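Local coordinates for protein nisin leader peptide-processing serine protease NisP (Lactococcus lactis subsp. lactis, PDB 4MZD) that probably cleaves the leader peptide from the nisin precursor as a subtilisin-like serine endopeptidase of the lactococcal cell wall, at residues D67-Q72 / E83-Y88; G206-I211 / F300-A305; G213-D216 / N220-Q223; G361-V366 / R380-N385. All blocks are in the same frame, centred on the assembly; numbering follows the deposited sequence. Where two conformers were deposited one is given.

Interaction 1: D67-Q72 / E83-Y88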
loop_
_atom_site.group_PDB
_atom_site.type_symbol
_atom_site.label_atom_id
_atom_site.label_comp_id
_atom_site.label_asym_id
_atom_site.label_seq_id
_atom_site.Cartn_x
_atom_site.Cartn_y
_atom_site.Cartn_z
ATOM N N ASP A 67 -23.571 -4.347 7.018
ATOM C CA ASP A 67 -24.481 -3.299 6.572
ATOM C C ASP A 67 -24.017 -2.542 5.344
ATOM O O ASP A 67 -24.844 -2.102 4.547
ATOM C CB ASP A 67 -24.714 -2.287 7.686
ATOM C CG ASP A 67 -25.442 -2.877 8.862
ATOM O OD1 ASP A 67 -26.298 -3.768 8.654
ATOM O OD2 ASP A 67 -25.163 -2.437 9.994
ATOM N N PHE A 68 -22.708 -2.360 5.200
ATOM C CA PHE A 68 -22.202 -1.486 4.149
ATOM C C PHE A 68 -21.520 -2.241 3.005
ATOM O O PHE A 68 -20.888 -1.633 2.139
ATOM C CB PHE A 68 -21.274 -0.423 4.751
ATOM C CG PHE A 68 -21.960 0.499 5.739
ATOM C CD1 PHE A 68 -23.246 0.971 5.510
ATOM C CD2 PHE A 68 -21.313 0.890 6.905
ATOM C CE1 PHE A 68 -23.868 1.823 6.422
ATOM C CE2 PHE A 68 -21.929 1.743 7.812
ATOM C CZ PHE A 68 -23.207 2.204 7.568
ATOM N N TRP A 69 -21.668 -3.561 2.977
ATOM C CA TRP A 69 -21.126 -4.348 1.879
ATOM C C TRP A 69 -21.561 -3.809 0.517
ATOM O O TRP A 69 -20.772 -3.779 -0.429
ATOM C CB TRP A 69 -21.548 -5.809 2.025
ATOM C CG TRP A 69 -21.253 -6.657 0.836
ATOM C CD1 TRP A 69 -22.161 -7.199 -0.024
ATOM C CD2 TRP A 69 -19.963 -7.065 0.371
ATOM N NE1 TRP A 69 -21.518 -7.925 -0.994
ATOM C CE2 TRP A 69 -20.167 -7.865 -0.773
ATOM C CE3 TRP A 69 -18.657 -6.844 0.814
ATOM C CZ2 TRP A 69 -19.115 -8.438 -1.481
ATOM C CZ3 TRP A 69 -17.610 -7.413 0.107
ATOM C CH2 TRP A 69 -17.847 -8.201 -1.027
ATOM N N ASP A 70 -22.812 -3.372 0.414
ATOM C CA ASP A 70 -23.325 -2.883 -0.862
ATOM C C ASP A 70 -22.586 -1.655 -1.387
ATOM O O ASP A 70 -22.621 -1.376 -2.585
ATOM C CB ASP A 70 -24.824 -2.594 -0.762
ATOM C CG ASP A 70 -25.653 -3.858 -0.656
ATOM O OD1 ASP A 70 -25.182 -4.912 -1.130
ATOM O OD2 ASP A 70 -26.777 -3.793 -0.112
ATOM N N TYR A 71 -21.918 -0.930 -0.494
ATOM C CA TYR A 71 -21.136 0.237 -0.890
ATOM C C TYR A 71 -19.753 -0.152 -1.404
ATOM O O TYR A 71 -19.034 0.688 -1.938
ATOM C CB TYR A 71 -20.951 1.192 0.295
ATOM C CG TYR A 71 -22.206 1.876 0.774
ATOM C CD1 TYR A 71 -23.139 2.374 -0.129
ATOM C CD2 TYR A 71 -22.449 2.048 2.128
ATOM C CE1 TYR A 71 -24.289 3.008 0.304
ATOM C CE2 TYR A 71 -23.594 2.673 2.573
ATOM C CZ TYR A 71 -24.511 3.149 1.659
ATOM O OH TYR A 71 -25.648 3.774 2.108
ATOM N N GLN A 72 -19.376 -1.418 -1.244
ATOM C CA GLN A 72 -18.009 -1.858 -1.525
ATOM C C GLN A 72 -17.837 -2.429 -2.930
ATOM O O GLN A 72 -17.437 -3.578 -3.102
ATOM C CB GLN A 72 -17.555 -2.872 -0.476
ATOM C CG GLN A 72 -17.529 -2.322 0.925
ATOM C CD GLN A 72 -16.851 -3.274 1.869
ATOM O OE1 GLN A 72 -17.501 -4.067 2.546
ATOM N NE2 GLN A 72 -15.528 -3.217 1.911
ATOM N N GLU A 83 -17.761 -14.195 -3.509
ATOM C CA GLU A 83 -17.476 -15.616 -3.661
ATOM C C GLU A 83 -16.233 -16.047 -2.893
ATOM O O GLU A 83 -16.210 -17.119 -2.292
ATOM C CB GLU A 83 -17.304 -15.999 -5.134
ATOM C CG GLU A 83 -17.048 -17.497 -5.306
ATOM C CD GLU A 83 -16.713 -17.915 -6.725
ATOM O OE1 GLU A 83 -16.658 -17.042 -7.615
ATOM O OE2 GLU A 83 -16.505 -19.130 -6.946
ATOM N N SER A 84 -15.182 -15.234 -2.927
ATOM C CA SER A 84 -13.912 -15.679 -2.372
ATOM C C SER A 84 -13.979 -15.958 -0.870
ATOM O O SER A 84 -13.261 -16.821 -0.369
ATOM C CB SER A 84 -12.795 -14.681 -2.687
ATOM O OG SER A 84 -13.072 -13.414 -2.126
ATOM N N TYR A 85 -14.830 -15.231 -0.153
ATOM C CA TYR A 85 -14.911 -15.388 1.296
ATOM C C TYR A 85 -15.291 -16.803 1.695
ATOM O O TYR A 85 -14.786 -17.324 2.683
ATOM C CB TYR A 85 -15.912 -14.409 1.899
ATOM C CG TYR A 85 -15.558 -12.966 1.676
ATOM C CD1 TYR A 85 -14.275 -12.497 1.925
ATOM C CD2 TYR A 85 -16.509 -12.073 1.210
ATOM C CE1 TYR A 85 -13.951 -11.174 1.717
ATOM C CE2 TYR A 85 -16.198 -10.749 1.008
ATOM C CZ TYR A 85 -14.920 -10.301 1.268
ATOM O OH TYR A 85 -14.615 -8.978 1.056
ATOM N N ALA A 86 -16.190 -17.414 0.932
ATOM C CA ALA A 86 -16.674 -18.750 1.248
ATOM C C ALA A 86 -15.647 -19.827 0.919
ATOM O O ALA A 86 -15.762 -20.958 1.381
ATOM C CB ALA A 86 -17.980 -19.026 0.519
ATOM N N LEU A 87 -14.646 -19.474 0.121
ATOM C CA LEU A 87 -13.664 -20.454 -0.333
ATOM C C LEU A 87 -12.583 -20.773 0.694
ATOM O O LEU A 87 -12.040 -21.875 0.691
ATOM C CB LEU A 87 -13.011 -20.009 -1.644
ATOM C CG LEU A 87 -13.943 -19.876 -2.847
ATOM C CD1 LEU A 87 -13.154 -19.477 -4.084
ATOM C CD2 LEU A 87 -14.715 -21.164 -3.087
ATOM N N TYR A 88 -12.258 -19.814 1.558
ATOM C CA TYR A 88 -11.161 -20.005 2.499
ATOM C C TYR A 88 -11.225 -19.086 3.715
ATOM O O TYR A 88 -11.474 -17.887 3.589
ATOM C CB TYR A 88 -9.806 -19.823 1.799
ATOM C CG TYR A 88 -8.672 -20.241 2.692
ATOM C CD1 TYR A 88 -8.459 -21.584 2.963
ATOM C CD2 TYR A 88 -7.840 -19.304 3.297
ATOM C CE1 TYR A 88 -7.455 -21.991 3.804
ATOM C CE2 TYR A 88 -6.821 -19.702 4.142
ATOM C CZ TYR A 88 -6.637 -21.052 4.390
ATOM O OH TYR A 88 -5.638 -21.482 5.229
#
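W69 and Y85 reach each other through two different first torsions. In W69, chi1 of 170° sets CG opposite the backbone N and extends the indole away from the short 3-10 turn 69-71. In Y85, chi1 of -61° lays CG beside the backbone N and sends the phenol out from the weakly bonded helix 83-87. The two side chains advance from opposite directions and bridge backbones whose CA atoms, W69 CA and Y85 CA, stay 12.7 Å apart. The outer rim of the six-membered indole ring meets the phenol. W69 CZ3 lies 3.5 Å from Y85 OH, and W69 CH2 lies 3.7 Å from Y85 CE2. The indole carbons come to the edge of the phenol ring, near its plane. The ring planes stand at 67° and the centroids are 5.7 Å apart, an oblique aromatic pair. M75 of helix 73-79 touches Y85, and K76 and T79 touch W69, so the pair packs against the helix between the two segments. This lies at the surface of the N-terminal part of the chain, away from the predicted catalytic triad. A hydrogen bond with G163 O holds the end of the Y85 ring to the loop at 163. The chemistry implies a small van der Waals contact between two aromatic side chains, the phenol oxygen included, with the hydrogen bond of that oxygen made outside the pair.

Interaction 2: G206-I211 / F300-A305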
loop_
_atom_site.group_PDB
_atom_site.type_symbol
_atom_site.label_atom_id
_atom_site.label_comp_id
_atom_site.label_asym_id
_atom_site.label_seq_id
_atom_site.Cartn_x
_atom_site.Cartn_y
_atom_site.Cartn_z
ATOM N N GLY A 206 5.589 5.702 -0.346
ATOM C CA GLY A 206 6.791 5.616 -1.150
ATOM C C GLY A 206 7.388 6.968 -1.453
ATOM O O GLY A 206 6.978 7.990 -0.898
ATOM N N GLN A 207 8.378 6.967 -2.340
ATOM C CA GLN A 207 9.080 8.183 -2.718
ATOM C C GLN A 207 9.822 7.933 -4.023
ATOM O O GLN A 207 10.173 6.790 -4.348
ATOM C CB GLN A 207 10.097 8.577 -1.646
ATOM C CG GLN A 207 11.228 7.571 -1.524
ATOM C CD GLN A 207 12.100 7.762 -0.293
ATOM O OE1 GLN A 207 12.185 6.878 0.544
ATOM N NE2 GLN A 207 12.767 8.899 -0.194
ATOM N N TYR A 208 10.089 9.004 -4.760
ATOM C CA TYR A 208 10.914 8.892 -5.957
ATOM C C TYR A 208 12.376 9.150 -5.622
ATOM O O TYR A 208 12.712 10.134 -4.943
ATOM C CB TYR A 208 10.443 9.857 -7.056
ATOM C CG TYR A 208 9.000 9.630 -7.413
ATOM C CD1 TYR A 208 8.595 8.445 -8.014
ATOM C CD2 TYR A 208 8.033 10.574 -7.109
ATOM C CE1 TYR A 208 7.268 8.206 -8.305
ATOM C CE2 TYR A 208 6.698 10.346 -7.401
ATOM C CZ TYR A 208 6.326 9.160 -8.001
ATOM O OH TYR A 208 5.005 8.910 -8.294
ATOM N N LEU A 209 13.237 8.260 -6.106
ATOM C CA LEU A 209 14.678 8.362 -5.905
ATOM C C LEU A 209 15.363 8.490 -7.260
ATOM O O LEU A 209 15.082 7.710 -8.170
ATOM C CB LEU A 209 15.197 7.107 -5.204
ATOM C CG LEU A 209 14.584 6.794 -3.835
ATOM C CD1 LEU A 209 15.112 5.474 -3.310
ATOM C CD2 LEU A 209 14.864 7.909 -2.841
ATOM N N MET A 210 16.260 9.467 -7.391
ATOM C CA MET A 210 17.101 9.561 -8.581
ATOM C C MET A 210 18.428 8.924 -8.198
ATOM O O MET A 210 19.166 9.465 -7.370
ATOM C CB MET A 210 17.281 11.019 -9.021
ATOM C CG MET A 210 17.811 11.174 -10.463
ATOM S SD MET A 210 17.965 12.912 -11.108
ATOM C CE MET A 210 19.467 13.424 -10.243
ATOM N N ILE A 211 18.714 7.760 -8.774
ATOM C CA ILE A 211 19.795 6.917 -8.268
ATOM C C ILE A 211 21.076 6.995 -9.095
ATOM O O ILE A 211 22.058 6.328 -8.781
ATOM C CB ILE A 211 19.353 5.446 -8.095
ATOM C CG1 ILE A 211 18.948 4.820 -9.434
ATOM C CG2 ILE A 211 18.212 5.365 -7.106
ATOM C CD1 ILE A 211 18.771 3.308 -9.372
ATOM N N PHE A 300 -5.160 8.663 -11.734
ATOM C CA PHE A 300 -4.015 9.093 -10.931
ATOM C C PHE A 300 -2.876 8.070 -10.855
ATOM O O PHE A 300 -1.786 8.410 -10.404
ATOM C CB PHE A 300 -4.446 9.434 -9.500
ATOM C CG PHE A 300 -5.227 8.337 -8.828
ATOM C CD1 PHE A 300 -4.596 7.190 -8.365
ATOM C CD2 PHE A 300 -6.603 8.448 -8.669
ATOM C CE1 PHE A 300 -5.316 6.173 -7.766
ATOM C CE2 PHE A 300 -7.329 7.433 -8.067
ATOM C CZ PHE A 300 -6.690 6.296 -7.626
ATOM N N SER A 301 -3.118 6.818 -11.231
ATOM C CA SER A 301 -2.135 5.777 -10.934
ATOM C C SER A 301 -0.904 5.840 -11.825
ATOM O O SER A 301 -1.005 6.026 -13.042
ATOM C CB SER A 301 -2.755 4.389 -11.056
ATOM O OG SER A 301 -1.814 3.390 -10.684
ATOM N N ASN A 302 0.262 5.660 -11.221
ATOM C CA ASN A 302 1.435 5.360 -12.012
ATOM C C ASN A 302 1.221 4.028 -12.724
ATOM O O ASN A 302 0.372 3.213 -12.336
ATOM C CB ASN A 302 2.674 5.280 -11.129
ATOM C CG ASN A 302 3.150 6.636 -10.639
ATOM O OD1 ASN A 302 2.535 7.675 -10.896
ATOM N ND2 ASN A 302 4.269 6.630 -9.932
ATOM N N ILE A 303 2.007 3.814 -13.769
ATOM C CA ILE A 303 1.888 2.628 -14.594
ATOM C C ILE A 303 3.218 1.891 -14.597
ATOM O O ILE A 303 4.263 2.489 -14.859
ATOM C CB ILE A 303 1.501 2.991 -16.051
ATOM C CG1 ILE A 303 0.244 3.870 -16.090
ATOM C CG2 ILE A 303 1.333 1.734 -16.900
ATOM C CD1 ILE A 303 0.536 5.360 -16.127
ATOM N N GLY A 304 3.175 0.598 -14.292
ATOM C CA GLY A 304 4.354 -0.247 -14.350
ATOM C C GLY A 304 4.043 -1.538 -15.083
ATOM O O GLY A 304 3.034 -2.183 -14.802
ATOM N N ALA A 305 4.902 -1.920 -16.023
ATOM C CA ALA A 305 4.659 -3.114 -16.825
ATOM C C ALA A 305 4.651 -4.386 -15.980
ATOM O O ALA A 305 3.969 -5.357 -16.313
ATOM C CB ALA A 305 5.692 -3.226 -17.942
#
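Y208 and N302 point at each other from opposite directions and meet by their polar ends. The phenol ring and the side-chain amide are nearly coplanar, their planes 30° apart. N302 ND2 comes to the edge of the Y208 ring, in its plane, and not over a face. It donates to Y208 OH at 2.9 Å, with an N-H...O angle of 157°. The acceptor lies only 14° out of the amide plane. Both side chains are buried. Y208 stands on strand 200-210 of the main sheet, and N302 on the loop that leads into strand 308-311. The backbones remain well apart, with Y208 CA and N302 CA separated by 11.8 Å. In the loop, S301 OG donates to N302 O at 2.7 Å, in the carbonyl plane and on a lone pair. The stronger polar partner of Y208 OH is D249 OD2. N302 ND2 bonds to D277 OD2, and N302 OD1 accepts from the backbone N of D249 and of L251. The amide is thus gripped at both its oxygen and its nitrogen, which should fix which end is which. The contact implies a buried polar network that ties strands 200-210 and 275-278 to the loops of D249 and N302.

Interaction 3: G213-D216 / N220-Q223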
loop_
_atom_site.group_PDB
_atom_site.type_symbol
_atom_site.label_atom_id
_atom_site.label_comp_id
_atom_site.label_asym_id
_atom_site.label_seq_id
_atom_site.Cartn_x
_atom_site.Cartn_y
_atom_site.Cartn_z
ATOM N N GLY A 213 23.164 10.159 -11.943
ATOM C CA GLY A 213 23.163 11.580 -12.221
ATOM C C GLY A 213 23.426 12.381 -10.960
ATOM O O GLY A 213 23.986 11.871 -9.988
ATOM N N SER A 214 23.031 13.647 -10.971
ATOM C CA SER A 214 23.316 14.516 -9.837
ATOM C C SER A 214 22.343 15.671 -9.710
ATOM O O SER A 214 21.852 16.212 -10.704
ATOM C CB SER A 214 24.742 15.063 -9.925
ATOM O OG SER A 214 24.911 15.827 -11.104
ATOM N N TYR A 215 22.065 16.034 -8.465
ATOM C CA TYR A 215 21.380 17.279 -8.173
ATOM C C TYR A 215 22.414 18.407 -8.139
ATOM O O TYR A 215 23.611 18.170 -8.316
ATOM C CB TYR A 215 20.669 17.179 -6.832
ATOM C CG TYR A 215 19.573 16.138 -6.796
ATOM C CD1 TYR A 215 18.319 16.415 -7.312
ATOM C CD2 TYR A 215 19.793 14.885 -6.239
ATOM C CE1 TYR A 215 17.310 15.480 -7.277
ATOM C CE2 TYR A 215 18.787 13.936 -6.200
ATOM C CZ TYR A 215 17.539 14.240 -6.720
ATOM O OH TYR A 215 16.497 13.329 -6.678
ATOM N N ASP A 216 21.957 19.633 -7.910
ATOM C CA ASP A 216 22.861 20.779 -7.872
ATOM C C ASP A 216 23.994 20.580 -6.868
ATOM O O ASP A 216 25.091 21.105 -7.057
ATOM C CB ASP A 216 22.101 22.073 -7.563
ATOM C CG ASP A 216 21.363 22.621 -8.772
ATOM O OD1 ASP A 216 21.570 22.100 -9.889
ATOM O OD2 ASP A 216 20.587 23.587 -8.608
ATOM N N ASN A 220 23.284 12.245 -5.376
ATOM C CA ASN A 220 21.991 11.709 -5.786
ATOM C C ASN A 220 21.400 10.874 -4.652
ATOM O O ASN A 220 21.878 10.951 -3.524
ATOM C CB ASN A 220 22.089 10.941 -7.114
ATOM C CG ASN A 220 23.029 9.756 -7.041
ATOM O OD1 ASN A 220 23.039 9.021 -6.057
ATOM N ND2 ASN A 220 23.827 9.562 -8.091
ATOM N N ASP A 221 20.358 10.096 -4.939
ATOM C CA ASP A 221 19.614 9.399 -3.889
ATOM C C ASP A 221 19.973 7.921 -3.762
ATOM O O ASP A 221 19.225 7.152 -3.160
ATOM C CB ASP A 221 18.111 9.524 -4.148
ATOM C CG ASP A 221 17.666 10.957 -4.300
ATOM O OD1 ASP A 221 18.120 11.817 -3.512
ATOM O OD2 ASP A 221 16.852 11.226 -5.214
ATOM N N TYR A 222 21.121 7.516 -4.295
ATOM C CA TYR A 222 21.443 6.095 -4.323
ATOM C C TYR A 222 21.587 5.480 -2.931
ATOM O O TYR A 222 21.238 4.318 -2.736
ATOM C CB TYR A 222 22.701 5.843 -5.157
ATOM C CG TYR A 222 22.959 4.389 -5.510
ATOM C CD1 TYR A 222 21.938 3.559 -5.966
ATOM C CD2 TYR A 222 24.237 3.860 -5.414
ATOM C CE1 TYR A 222 22.190 2.234 -6.310
ATOM C CE2 TYR A 222 24.497 2.547 -5.749
ATOM C CZ TYR A 222 23.475 1.737 -6.191
ATOM O OH TYR A 222 23.773 0.432 -6.530
ATOM N N GLN A 223 22.081 6.240 -1.958
ATOM C CA GLN A 223 22.213 5.685 -0.614
ATOM C C GLN A 223 20.863 5.254 -0.046
ATOM O O GLN A 223 20.759 4.185 0.549
ATOM C CB GLN A 223 22.915 6.650 0.345
ATOM C CG GLN A 223 23.141 6.058 1.738
ATOM C CD GLN A 223 24.101 4.880 1.733
ATOM O OE1 GLN A 223 25.310 5.062 1.641
ATOM N NE2 GLN A 223 23.568 3.669 1.831
#
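D221 OD2 is gripped by more than one group. Y215 OH donates to it at 2.6 Å, and M210 N, at the end of strand 200-210, also bonds to it. The carboxylate thus joins that strand to strand 214-215. The arrangement is a short connection into helix 222-238, with an Asx turn at its start. Here N220 OD1 accepts from Y222 N at 3.0 Å. D221 sits at the N-cap position, but its side chain makes no capping bond and is spent on Y215, M210 and R482 instead. Y215 and D221 cross at about a right angle, with the ring and carboxylate planes 44° apart. OD2 lies in the plane of the phenol, at its edge. The hydroxyl meets OD2 on the syn side, 23° out of the carboxylate plane. The other oxygen, D221 OD1, forms a salt bridge with R482, and Y215 OH is also bonded to R267 NH1. The salt bridge, and a long, weak ion pair of D221 OD2 with R267, would probably favour the charged carboxylate. N220 works in two directions. Its CG sits between the backbone N and the carbonyl carbon, chi1 61°. From there the amide turns OD1 to Y222 N and ND2 back to segment 213-216, where N220 ND2 donates to G213 O at 3.0 Å. N220 CA rests against the edge of the Y215 ring, 3.9 Å from Y215 CD2.

Interaction 4: G361-V366 / R380-N385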
loop_
_atom_site.group_PDB
_atom_site.type_symbol
_atom_site.label_atom_id
_atom_site.label_comp_id
_atom_site.label_asym_id
_atom_site.label_seq_id
_atom_site.Cartn_x
_atom_site.Cartn_y
_atom_site.Cartn_z
ATOM N N GLY A 361 -3.552 -8.722 1.533
ATOM C CA GLY A 361 -4.441 -9.651 2.201
ATOM C C GLY A 361 -4.654 -10.920 1.394
ATOM O O GLY A 361 -4.703 -12.016 1.948
ATOM N N ALA A 362 -4.810 -10.774 0.081
ATOM C CA ALA A 362 -4.992 -11.925 -0.794
ATOM C C ALA A 362 -3.770 -12.840 -0.749
ATOM O O ALA A 362 -3.898 -14.067 -0.683
ATOM C CB ALA A 362 -5.262 -11.462 -2.208
ATOM N N LEU A 363 -2.580 -12.247 -0.796
ATOM C CA LEU A 363 -1.354 -13.028 -0.708
ATOM C C LEU A 363 -1.258 -13.762 0.614
ATOM O O LEU A 363 -0.810 -14.906 0.655
ATOM C CB LEU A 363 -0.136 -12.133 -0.882
ATOM C CG LEU A 363 0.187 -11.706 -2.305
ATOM C CD1 LEU A 363 1.231 -10.613 -2.241
ATOM C CD2 LEU A 363 0.679 -12.896 -3.126
ATOM N N ALA A 364 -1.671 -13.107 1.692
ATOM C CA ALA A 364 -1.639 -13.744 3.000
ATOM C C ALA A 364 -2.573 -14.960 3.031
ATOM O O ALA A 364 -2.224 -15.994 3.601
ATOM C CB ALA A 364 -1.986 -12.744 4.087
ATOM N N LEU A 365 -3.747 -14.857 2.408
ATOM C CA LEU A 365 -4.648 -16.012 2.311
ATOM C C LEU A 365 -3.956 -17.195 1.632
ATOM O O LEU A 365 -4.064 -18.327 2.092
ATOM C CB LEU A 365 -5.927 -15.650 1.549
ATOM C CG LEU A 365 -6.902 -14.676 2.219
ATOM C CD1 LEU A 365 -7.979 -14.239 1.243
ATOM C CD2 LEU A 365 -7.528 -15.273 3.474
ATOM N N VAL A 366 -3.241 -16.915 0.538
ATOM C CA VAL A 366 -2.501 -17.920 -0.226
ATOM C C VAL A 366 -1.385 -18.558 0.586
ATOM O O VAL A 366 -1.190 -19.778 0.564
ATOM C CB VAL A 366 -1.856 -17.277 -1.493
ATOM C CG1 VAL A 366 -0.865 -18.237 -2.150
ATOM C CG2 VAL A 366 -2.919 -16.832 -2.466
ATOM N N ARG A 380 5.650 -15.408 -8.072
ATOM C CA ARG A 380 5.396 -16.130 -9.316
ATOM C C ARG A 380 3.964 -16.655 -9.344
ATOM O O ARG A 380 3.268 -16.558 -10.358
ATOM C CB ARG A 380 6.392 -17.286 -9.497
ATOM C CG ARG A 380 7.819 -16.845 -9.827
ATOM C CD ARG A 380 8.745 -18.026 -10.122
ATOM N NE ARG A 380 9.299 -18.622 -8.908
ATOM C CZ ARG A 380 9.050 -19.863 -8.500
ATOM N NH1 ARG A 380 9.599 -20.318 -7.380
ATOM N NH2 ARG A 380 8.256 -20.651 -9.211
ATOM N N PHE A 381 3.523 -17.210 -8.223
ATOM C CA PHE A 381 2.184 -17.768 -8.131
ATOM C C PHE A 381 1.119 -16.691 -8.338
ATOM O O PHE A 381 0.142 -16.898 -9.056
ATOM C CB PHE A 381 2.003 -18.476 -6.789
ATOM C CG PHE A 381 0.641 -19.063 -6.589
ATOM C CD1 PHE A 381 0.263 -20.224 -7.237
ATOM C CD2 PHE A 381 -0.266 -18.453 -5.745
ATOM C CE1 PHE A 381 -0.995 -20.764 -7.042
ATOM C CE2 PHE A 381 -1.525 -18.988 -5.547
ATOM C CZ PHE A 381 -1.889 -20.144 -6.195
ATOM N N LEU A 382 1.312 -15.536 -7.708
ATOM C CA LEU A 382 0.374 -14.429 -7.847
ATOM C C LEU A 382 0.235 -14.011 -9.302
ATOM O O LEU A 382 -0.872 -13.893 -9.829
ATOM C CB LEU A 382 0.827 -13.225 -7.015
ATOM C CG LEU A 382 0.024 -11.933 -7.217
ATOM C CD1 LEU A 382 -1.397 -12.062 -6.675
ATOM C CD2 LEU A 382 0.748 -10.752 -6.581
ATOM N N LEU A 383 1.366 -13.772 -9.954
ATOM C CA LEU A 383 1.327 -13.242 -11.307
ATOM C C LEU A 383 0.735 -14.232 -12.311
ATOM O O LEU A 383 0.068 -13.822 -13.261
ATOM C CB LEU A 383 2.708 -12.738 -11.739
ATOM C CG LEU A 383 3.235 -11.573 -10.893
ATOM C CD1 LEU A 383 4.527 -11.006 -11.463
ATOM C CD2 LEU A 383 2.185 -10.483 -10.764
ATOM N N MET A 384 0.961 -15.522 -12.100
ATOM C CA MET A 384 0.426 -16.534 -13.005
ATOM C C MET A 384 -1.080 -16.706 -12.851
ATOM O O MET A 384 -1.755 -17.182 -13.765
ATOM C CB MET A 384 1.121 -17.873 -12.780
ATOM C CG MET A 384 2.615 -17.819 -12.996
ATOM S SD MET A 384 3.377 -19.445 -12.958
ATOM C CE MET A 384 2.427 -20.269 -11.684
ATOM N N ASN A 385 -1.602 -16.321 -11.691
ATOM C CA ASN A 385 -3.017 -16.520 -11.384
ATOM C C ASN A 385 -3.763 -15.202 -11.205
ATOM O O ASN A 385 -4.698 -15.088 -10.403
ATOM C CB ASN A 385 -3.190 -17.428 -10.168
ATOM C CG ASN A 385 -2.698 -18.840 -10.432
ATOM O OD1 ASN A 385 -3.359 -19.621 -11.117
ATOM N ND2 ASN A 385 -1.531 -19.168 -9.901
#
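This is a buried apolar contact between two helices of the subtilase domain, 356-370 and 375-384. They follow each other in the chain after the segment that carries the predicted nucleophile S353. Two pairs of side chains make it. L363 meets L382 at about a right angle, and L363 CD2 touches L382 CB at 3.9 Å. L363 CD2 also lies 4.1 Å from L382 CD2, so one branch of L363 lies against both the base and a tip of its partner. V366 meets F381 obliquely. V366 CG1, set opposite the backbone N by a chi1 of 169°, comes to 3.5 Å from F381 CE2, while V366 CG2 lies 4.0 Å from F381 CE2. The helix of F381 closes just beyond. There N385 ND2 donates to F381 O at 2.9 Å and lies over one face of the F381 ring, near its rim. N385 ND2 also bonds to N405 O, which probably helps to hold this helix end. On its flanks the contact is walled by other elements. L400 of helix 397-402 packs on V366 and F381. I286 of strand 286-291 packs on L363 and L382, so the helix pair lies against both the main sheet and a third helix.

How the interactions relate
Interactions 2 and 3 form a continuous unit at one end of the main sheet. Their centres are 17 Å apart, and interaction 3 is nested within the chain loop that interaction 2 closes. The backbones of M210 and D221 join them, M210 O lying 2.8 Å from D221 N in a probable hydrogen bond. Interactions 1 and 4 touch elsewhere in the chain, with centres 19 Å apart, where Y88 CE2 packs on L365 O at 3.7 Å. Interactions 1 and 3 are the farthest apart, 46 Å between centres, on opposite sides of the chain's centre. Interactions 2 and 4 approach to about 7 Å between nearest atoms. All four lie away from the predicted triad D100, H147 and S353.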